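Local coordinates for PurR transcriptional regulator (Vibrio parahaemolyticus, PDB 3D8U), which probably binds regulatory DNA sequences and controls transcription as a dimeric member of the LacI/PurR family of regulators, at residues B[222-234]-B[262-274]. Residues are numbered along the deposited sequence; the frame is centred on the assembly and turned at random.
Sequences GEHAYPSLTSAEF and MGFKLKRRASTAI
Thr230 and Arg269 bury the most surface in the contact between 222-234 and 262-274, and here the packing is tight. Thr230 OG1 accepts the backbone N-H of Arg269 (N to OG1 2.8 Å) and is hydrogen-bonded to Thr272 OG1 at 2.7 Å, the two threonine side chains crossing at about a right angle; His114 also bonds Thr272 OG1. With chi1 -72° setting OG1 beside its own backbone N, Thr230 turns its methyl CG2 toward Leu266 CD2. Ser271 OG takes the N-H of Thr230 and also bonds the backbone oxygen of Ile213, while Ser271 N donates a hydrogen bond to Ser228 O.

Arg269 runs extended from CG to NE across the backbone of Leu229. Arg269 NE donates to Leu229 O at 2.8 Å, the oxygen near the guanidinium plane but NE well above the carbonyl plane. Arg269 NH2 makes a salt bridge with Glu233 OE2 (2.8 Å), though the hydrogen bond within it is weak (127°). Glu223 CG lies over one guanidinium face and Lys267 CB over the opposite one, both offset toward the rim.

Beyond it, 231-233 and 265-267 form a short antiparallel ribbon, closed by Glu233 N to Lys265 O at 2.8 Å and the reciprocal Lys265 N to Glu233 O. On the face of Ser231, Glu233, Lys265 and Lys267, Glu233 still packs on Lys267 CG, but the exposed lysine ends lead away and make the solvent side.

On the other face, Ala232 CB meets Phe264 CD2 at 3.9 Å, and Phe234 lies alongside Phe264; both side chains touch Val107 of helix 104-117. Within the periplasmic binding protein-like domain, the ribbon thus lies between that helix and the parallel sheet's edge: Thr230 and Ala232 are joined by backbone hydrogen bonds to Cys215 of strand 212-215, outermost of four within this chain, while Leu229 and Pro227 pack against helix 190-203.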
loop_
_atom_site.group_PDB
_atom_site.type_symbol
_atom_site.label_atom_id
_atom_site.label_comp_id
_atom_site.label_asym_id
_atom_site.label_seq_id
_atom_site.Cartn_x
_atom_site.Cartn_y
_atom_site.Cartn_z
ATOM N N GLY B 222 -0.502 -2.094 -12.529
ATOM C CA GLY B 222 0.193 -2.812 -13.556
ATOM C C GLY B 222 -0.617 -2.797 -14.809
ATOM O O GLY B 222 -0.057 -2.776 -15.877
ATOM N N GLU B 223 -1.940 -2.808 -14.688
ATOM C CA GLU B 223 -2.835 -2.734 -15.855
ATOM C C GLU B 223 -2.520 -1.558 -16.765
ATOM O O GLU B 223 -2.769 -1.620 -17.969
ATOM C CB GLU B 223 -4.290 -2.595 -15.416
ATOM C CG GLU B 223 -5.242 -2.528 -16.585
ATOM C CD GLU B 223 -6.628 -2.118 -16.175
ATOM O OE1 GLU B 223 -6.779 -1.811 -14.973
ATOM O OE2 GLU B 223 -7.557 -2.095 -17.034
ATOM N N HIS B 224 -2.002 -0.479 -16.184
ATOM C CA HIS B 224 -1.805 0.719 -16.941
ATOM C C HIS B 224 -0.347 1.098 -17.033
ATOM O O HIS B 224 -0.021 2.283 -17.156
ATOM C CB HIS B 224 -2.614 1.859 -16.344
ATOM C CG HIS B 224 -4.030 1.906 -16.814
ATOM N ND1 HIS B 224 -5.044 1.207 -16.196
ATOM C CD2 HIS B 224 -4.602 2.570 -17.844
ATOM C CE1 HIS B 224 -6.182 1.441 -16.818
ATOM N NE2 HIS B 224 -5.940 2.260 -17.827
ATOM N N ALA B 225 0.530 0.101 -16.954
ATOM C CA ALA B 225 1.938 0.277 -17.295
ATOM C C ALA B 225 2.097 0.179 -18.827
ATOM O O ALA B 225 1.112 0.048 -19.530
ATOM C CB ALA B 225 2.723 -0.767 -16.625
ATOM N N TYR B 226 3.312 0.269 -19.352
ATOM C CA TYR B 226 3.539 0.110 -20.788
ATOM C C TYR B 226 4.800 -0.689 -21.097
ATOM O O TYR B 226 5.873 -0.323 -20.633
ATOM C CB TYR B 226 3.713 1.452 -21.458
ATOM C CG TYR B 226 4.115 1.305 -22.910
ATOM C CD1 TYR B 226 5.456 1.393 -23.296
ATOM C CD2 TYR B 226 3.151 1.057 -23.899
ATOM C CE1 TYR B 226 5.828 1.252 -24.627
ATOM C CE2 TYR B 226 3.509 0.920 -25.235
ATOM C CZ TYR B 226 4.849 1.018 -25.585
ATOM O OH TYR B 226 5.209 0.868 -26.895
ATOM N N PRO B 227 4.682 -1.775 -21.882
ATOM C CA PRO B 227 3.448 -2.400 -22.324
ATOM C C PRO B 227 2.702 -2.839 -21.079
ATOM O O PRO B 227 3.355 -3.162 -20.097
ATOM C CB PRO B 227 3.955 -3.637 -23.058
ATOM C CG PRO B 227 5.275 -3.279 -23.530
ATOM C CD PRO B 227 5.853 -2.493 -22.409
ATOM N N SER B 228 1.372 -2.823 -21.095
ATOM C CA SER B 228 0.576 -3.188 -19.931
ATOM C C SER B 228 0.859 -4.626 -19.637
ATOM O O SER B 228 1.184 -5.385 -20.553
ATOM C CB SER B 228 -0.883 -3.101 -20.289
ATOM O OG SER B 228 -1.111 -3.859 -21.458
ATOM N N LEU B 229 0.711 -5.060 -18.393
ATOM C CA LEU B 229 1.141 -6.427 -18.160
ATOM C C LEU B 229 0.136 -7.462 -17.722
ATOM O O LEU B 229 -0.663 -7.253 -16.815
ATOM C CB LEU B 229 2.423 -6.491 -17.305
ATOM C CG LEU B 229 2.733 -5.439 -16.252
ATOM C CD1 LEU B 229 1.613 -5.454 -15.225
ATOM C CD2 LEU B 229 4.106 -5.751 -15.657
ATOM N N THR B 230 0.230 -8.593 -18.399
ATOM C CA THR B 230 -0.528 -9.778 -18.087
ATOM C C THR B 230 -0.360 -10.118 -16.626
ATOM O O THR B 230 0.746 -10.342 -16.162
ATOM C CB THR B 230 -0.012 -10.952 -18.922
ATOM O OG1 THR B 230 -0.409 -10.771 -20.281
ATOM C CG2 THR B 230 -0.543 -12.276 -18.413
ATOM N N SER B 231 -1.452 -10.183 -15.893
ATOM C CA SER B 231 -1.356 -10.586 -14.522
ATOM C C SER B 231 -2.616 -11.233 -13.988
ATOM O O SER B 231 -3.700 -11.165 -14.585
ATOM C CB SER B 231 -1.120 -9.358 -13.692
ATOM O OG SER B 231 -2.368 -9.015 -13.149
ATOM N N ALA B 232 -2.454 -11.805 -12.810
ATOM C CA ALA B 232 -3.514 -12.497 -12.115
ATOM C C ALA B 232 -4.134 -11.533 -11.159
ATOM O O ALA B 232 -3.419 -10.826 -10.473
ATOM C CB ALA B 232 -2.945 -13.645 -11.349
ATOM N N GLU B 233 -5.463 -11.500 -11.103
ATOM C CA GLU B 233 -6.137 -10.576 -10.216
ATOM C C GLU B 233 -7.030 -11.309 -9.267
ATOM O O GLU B 233 -7.417 -12.426 -9.550
ATOM C CB GLU B 233 -6.914 -9.553 -11.019
ATOM C CG GLU B 233 -5.996 -8.556 -11.710
ATOM C CD GLU B 233 -6.764 -7.509 -12.434
ATOM O OE1 GLU B 233 -7.984 -7.426 -12.226
ATOM O OE2 GLU B 233 -6.160 -6.765 -13.216
ATOM N N PHE B 234 -7.330 -10.689 -8.132
ATOM C CA PHE B 234 -8.161 -11.308 -7.113
ATOM C C PHE B 234 -9.135 -10.249 -6.636
ATOM O O PHE B 234 -8.911 -9.072 -6.847
ATOM C CB PHE B 234 -7.324 -11.794 -5.919
ATOM C CG PHE B 234 -6.128 -12.643 -6.293
ATOM C CD1 PHE B 234 -6.211 -14.024 -6.274
ATOM C CD2 PHE B 234 -4.913 -12.053 -6.623
ATOM C CE1 PHE B 234 -5.123 -14.802 -6.603
ATOM C CE2 PHE B 234 -3.820 -12.818 -6.969
ATOM C CZ PHE B 234 -3.918 -14.194 -6.949
HETATM N N MSE B 262 -12.624 -19.818 -3.705
HETATM C CA MSE B 262 -12.589 -18.488 -4.321
HETATM C C MSE B 262 -11.244 -18.202 -4.996
HETATM O O MSE B 262 -10.211 -18.106 -4.349
HETATM C CB MSE B 262 -12.998 -17.376 -3.335
HETATM C CG MSE B 262 -14.441 -17.488 -2.787
HETATM SE SE MSE B 262 -15.884 -17.525 -4.134
HETATM C CE MSE B 262 -17.432 -17.835 -2.968
ATOM N N GLY B 263 -11.293 -18.074 -6.322
ATOM C CA GLY B 263 -10.111 -17.978 -7.167
ATOM C C GLY B 263 -9.688 -16.617 -7.697
ATOM O O GLY B 263 -9.584 -15.660 -6.946
ATOM N N PHE B 264 -9.429 -16.549 -8.998
ATOM C CA PHE B 264 -8.727 -15.426 -9.608
ATOM C C PHE B 264 -8.989 -15.338 -11.107
ATOM O O PHE B 264 -9.416 -16.300 -11.711
ATOM C CB PHE B 264 -7.224 -15.566 -9.361
ATOM C CG PHE B 264 -6.579 -16.606 -10.195
ATOM C CD1 PHE B 264 -6.689 -17.960 -9.855
ATOM C CD2 PHE B 264 -5.862 -16.257 -11.329
ATOM C CE1 PHE B 264 -6.083 -18.960 -10.641
ATOM C CE2 PHE B 264 -5.256 -17.274 -12.131
ATOM C CZ PHE B 264 -5.381 -18.619 -11.781
ATOM N N LYS B 265 -8.742 -14.186 -11.717
ATOM C CA LYS B 265 -8.867 -14.093 -13.161
ATOM C C LYS B 265 -7.482 -13.781 -13.688
ATOM O O LYS B 265 -6.767 -12.993 -13.072
ATOM C CB LYS B 265 -9.841 -12.988 -13.599
ATOM C CG LYS B 265 -10.913 -12.546 -12.593
ATOM C CD LYS B 265 -12.068 -13.510 -12.561
ATOM C CE LYS B 265 -13.050 -13.163 -11.448
ATOM N NZ LYS B 265 -13.929 -11.995 -11.765
ATOM N N LEU B 266 -7.114 -14.411 -14.806
ATOM C CA LEU B 266 -5.927 -14.070 -15.571
ATOM C C LEU B 266 -6.211 -13.075 -16.719
ATOM O O LEU B 266 -6.487 -13.483 -17.854
ATOM C CB LEU B 266 -5.333 -15.329 -16.175
ATOM C CG LEU B 266 -3.842 -15.460 -16.501
ATOM C CD1 LEU B 266 -3.676 -16.069 -17.871
ATOM C CD2 LEU B 266 -3.111 -14.137 -16.439
ATOM N N LYS B 267 -6.111 -11.780 -16.417
ATOM C CA LYS B 267 -6.043 -10.689 -17.412
ATOM C C LYS B 267 -4.836 -10.787 -18.375
ATOM O O LYS B 267 -3.695 -10.426 -18.012
ATOM C CB LYS B 267 -5.959 -9.334 -16.676
ATOM C CG LYS B 267 -7.093 -9.077 -15.699
ATOM C CD LYS B 267 -8.447 -9.233 -16.407
ATOM C CE LYS B 267 -9.568 -9.419 -15.417
ATOM N NZ LYS B 267 -10.871 -9.047 -16.081
ATOM N N ARG B 268 -5.085 -11.260 -19.597
ATOM C CA ARG B 268 -4.038 -11.371 -20.603
ATOM C C ARG B 268 -3.848 -10.010 -21.231
ATOM O O ARG B 268 -4.788 -9.484 -21.796
ATOM C CB ARG B 268 -4.457 -12.362 -21.675
ATOM C CG ARG B 268 -4.716 -13.769 -21.166
ATOM C CD ARG B 268 -5.941 -14.386 -21.827
ATOM N NE ARG B 268 -5.877 -15.847 -21.758
ATOM C CZ ARG B 268 -6.260 -16.582 -20.710
ATOM N NH1 ARG B 268 -6.135 -17.902 -20.752
ATOM N NH2 ARG B 268 -6.762 -16.002 -19.618
ATOM N N ARG B 269 -2.658 -9.416 -21.104
ATOM C CA ARG B 269 -2.368 -8.106 -21.723
ATOM C C ARG B 269 -1.095 -8.150 -22.556
ATOM O O ARG B 269 -0.677 -9.227 -22.971
ATOM C CB ARG B 269 -2.241 -7.002 -20.686
ATOM C CG ARG B 269 -3.054 -7.216 -19.474
ATOM C CD ARG B 269 -2.877 -6.004 -18.662
ATOM N NE ARG B 269 -3.219 -6.189 -17.257
ATOM C CZ ARG B 269 -4.445 -6.068 -16.766
ATOM N NH1 ARG B 269 -5.469 -5.785 -17.572
ATOM N NH2 ARG B 269 -4.630 -6.230 -15.465
ATOM N N ALA B 270 -0.462 -6.994 -22.785
ATOM C CA ALA B 270 0.657 -6.953 -23.729
ATOM C C ALA B 270 1.799 -7.868 -23.342
ATOM O O ALA B 270 2.267 -8.645 -24.174
ATOM C CB ALA B 270 1.151 -5.577 -23.944
ATOM N N SER B 271 2.227 -7.825 -22.084
ATOM C CA SER B 271 3.524 -8.396 -21.730
ATOM C C SER B 271 3.618 -9.917 -21.918
ATOM O O SER B 271 4.688 -10.513 -21.655
ATOM C CB SER B 271 3.867 -8.051 -20.298
ATOM O OG SER B 271 3.025 -8.786 -19.429
ATOM N N THR B 272 2.519 -10.553 -22.339
ATOM C CA THR B 272 2.604 -11.948 -22.779
ATOM C C THR B 272 2.031 -12.206 -24.130
ATOM O O THR B 272 1.741 -13.347 -24.444
ATOM C CB THR B 272 1.974 -12.986 -21.811
ATOM O OG1 THR B 272 0.558 -12.803 -21.741
ATOM C CG2 THR B 272 2.585 -12.886 -20.446
ATOM N N ALA B 273 1.878 -11.169 -24.941
ATOM C CA ALA B 273 1.099 -11.311 -26.176
ATOM C C ALA B 273 1.971 -11.834 -27.305
ATOM O O ALA B 273 3.203 -11.861 -27.199
ATOM C CB ALA B 273 0.470 -10.021 -26.541
ATOM N N ILE B 274 1.331 -12.278 -28.380
ATOM C CA ILE B 274 2.067 -12.779 -29.532
ATOM C C ILE B 274 1.316 -12.428 -30.807
ATOM O O ILE B 274 0.136 -12.754 -30.944
ATOM C CB ILE B 274 2.322 -14.294 -29.410
ATOM C CG1 ILE B 274 2.942 -14.842 -30.701
ATOM C CG2 ILE B 274 1.040 -15.030 -29.017
ATOM C CD1 ILE B 274 2.709 -16.378 -30.957
#